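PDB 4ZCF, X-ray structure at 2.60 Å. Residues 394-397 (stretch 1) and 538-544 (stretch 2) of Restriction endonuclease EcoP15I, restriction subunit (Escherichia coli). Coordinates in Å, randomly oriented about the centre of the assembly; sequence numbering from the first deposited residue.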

# COMPACT_ATOMS: atom_id res chain seq x y z
N PRO C 394 12.89 -44.84 -10.86
CA PRO C 394 13.23 -43.42 -10.96
C PRO C 394 14.23 -42.94 -9.91
O PRO C 394 14.21 -43.40 -8.76
CB PRO C 394 11.88 -42.70 -10.85
CG PRO C 394 10.84 -43.75 -11.04
CD PRO C 394 11.45 -45.04 -10.60
N ARG C 395 15.10 -41.99 -10.30
CA ARG C 395 16.13 -41.39 -9.47
C ARG C 395 15.56 -40.51 -8.36
O ARG C 395 14.48 -39.92 -8.52
CB ARG C 395 17.10 -40.60 -10.34
N ILE C 396 16.28 -40.45 -7.22
CA ILE C 396 15.97 -39.66 -6.02
C ILE C 396 17.19 -38.79 -5.75
O ILE C 396 18.30 -39.33 -5.68
CB ILE C 396 15.65 -40.58 -4.80
CG1 ILE C 396 14.46 -41.52 -5.08
CG2 ILE C 396 15.41 -39.78 -3.51
CD1 ILE C 396 14.70 -42.98 -4.73
N LYS C 397 17.01 -37.46 -5.61
CA LYS C 397 18.13 -36.55 -5.33
C LYS C 397 18.34 -36.43 -3.81
O LYS C 397 17.51 -35.83 -3.12
CB LYS C 397 17.93 -35.17 -5.98
CG LYS C 397 19.17 -34.29 -5.88
CD LYS C 397 18.89 -32.85 -6.25
CE LYS C 397 20.16 -32.03 -6.20
NZ LYS C 397 19.90 -30.60 -6.48
N LEU C 538 9.26 -38.69 4.12
CA LEU C 538 9.51 -39.59 3.00
C LEU C 538 9.91 -38.80 1.74
O LEU C 538 9.26 -37.81 1.40
CB LEU C 538 8.32 -40.53 2.76
CG LEU C 538 7.94 -41.44 3.95
CD1 LEU C 538 6.68 -42.22 3.67
CD2 LEU C 538 9.07 -42.42 4.31
N PRO C 539 11.04 -39.17 1.10
CA PRO C 539 11.53 -38.37 -0.04
C PRO C 539 10.71 -38.45 -1.32
O PRO C 539 9.90 -39.36 -1.51
CB PRO C 539 12.96 -38.90 -0.23
CG PRO C 539 12.88 -40.30 0.23
CD PRO C 539 11.95 -40.29 1.40
N VAL C 540 10.93 -37.46 -2.22
CA VAL C 540 10.27 -37.36 -3.52
C VAL C 540 11.24 -37.67 -4.68
O VAL C 540 12.41 -37.26 -4.65
CB VAL C 540 9.45 -36.05 -3.71
CG1 VAL C 540 8.38 -35.91 -2.63
CG2 VAL C 540 10.34 -34.81 -3.76
N ASN C 541 10.75 -38.43 -5.69
CA ASN C 541 11.54 -38.80 -6.88
C ASN C 541 11.68 -37.62 -7.89
O ASN C 541 11.11 -36.54 -7.65
CB ASN C 541 11.01 -40.10 -7.54
CG ASN C 541 9.64 -40.02 -8.19
OD1 ASN C 541 9.33 -39.11 -8.96
ND2 ASN C 541 8.82 -41.04 -7.99
N GLU C 542 12.43 -37.83 -9.02
CA GLU C 542 12.67 -36.84 -10.09
C GLU C 542 11.38 -36.24 -10.68
O GLU C 542 11.41 -35.15 -11.26
CB GLU C 542 13.60 -37.38 -11.19
CG GLU C 542 13.04 -38.57 -11.96
CD GLU C 542 13.94 -39.16 -13.02
OE1 GLU C 542 14.28 -38.44 -14.00
OE2 GLU C 542 14.26 -40.37 -12.92
N TYR C 543 10.24 -36.94 -10.50
CA TYR C 543 8.92 -36.51 -10.95
C TYR C 543 8.10 -35.90 -9.80
O TYR C 543 6.87 -35.81 -9.86
CB TYR C 543 8.21 -37.65 -11.72
CG TYR C 543 9.05 -38.16 -12.87
CD1 TYR C 543 9.35 -37.34 -13.96
CD2 TYR C 543 9.62 -39.43 -12.84
CE1 TYR C 543 10.18 -37.78 -14.99
CE2 TYR C 543 10.44 -39.88 -13.87
CZ TYR C 543 10.72 -39.05 -14.94
OH TYR C 543 11.52 -39.49 -15.97
N MET C 544 8.82 -35.41 -8.77
CA MET C 544 8.33 -34.72 -7.56
C MET C 544 7.23 -35.45 -6.80
O MET C 544 6.36 -34.81 -6.22
CB MET C 544 8.00 -33.24 -7.85
CG MET C 544 9.19 -32.42 -8.31
SD MET C 544 10.63 -32.53 -7.22
CE MET C 544 11.91 -31.92 -8.31

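The most unusual feature of this contact is that one residue, E542, grips both polar backbone groups of R395, one with its main chain and one with its side chain. The amide N of E542 donates to the carbonyl O of R395 over 3.0 Å, with an N-H...O angle of 143°. In return, the amide N of R395 donates to the carboxylate atom OE2 of E542 over 3.2 Å at 156°. The first bond is shorter but more bent, the second longer and straighter. These two are the hydrogen bonds that join the stretches, and neither uses an arginine side chain, which is not modelled beyond CB.

The conformation of E542 explains how it reaches. Its CA-to-CB bond points sideways to the other stretch, yet chi1 of 64° (p), chi2 of -178° (t) and chi3 of -62° bring the carboxylate nearer. OE2 then also lies 3.8 Å from CB of R395 and 3.8 Å from CA of P394. Glutamate suits this position because its carboxylate can accept from a main-chain amide while its backbone amide remains free to donate.

That amide is presented at a type I turn running from N541 to M544. The turn is closed by a bond from N of M544 to O of N541 (2.8 Å), and it is braced by the side chain of N541: with chi1 at 68° (p), OD1 accepts from N of Y543 at 2.8 Å and 144°. Asparagine is well suited to the first position of such a turn, since its short side chain can reach a main-chain amide within the same turn. The carbonyl O of R395 also packs 3.5 Å from CA of N541, and the CA atoms of I396 and N541 lie 4.6 Å apart, so the backbones approach closely here.

Apolar packing flanks the polar pair. P394 directs its CA-to-CB bond toward stretch 2, and its CB lies 4.3 Å from CB of N541 and 4.4 Å from CE2 of Y543, approaching the tyrosine ring obliquely. Beyond R395, CG2 of I396 meets CB of P539 at 4.2 Å; both residues are buried, and their hydrocarbon surfaces leave no side-chain polar group to satisfy. V540, between P539 and N541, has its CA-to-CB bond pointing away and contributes its carbonyl O, 4.1 Å from CG2 of I396.

Together the stretches bury 295 Å², both sides summed, a modest area; the touching residues are at least 143 positions apart in sequence.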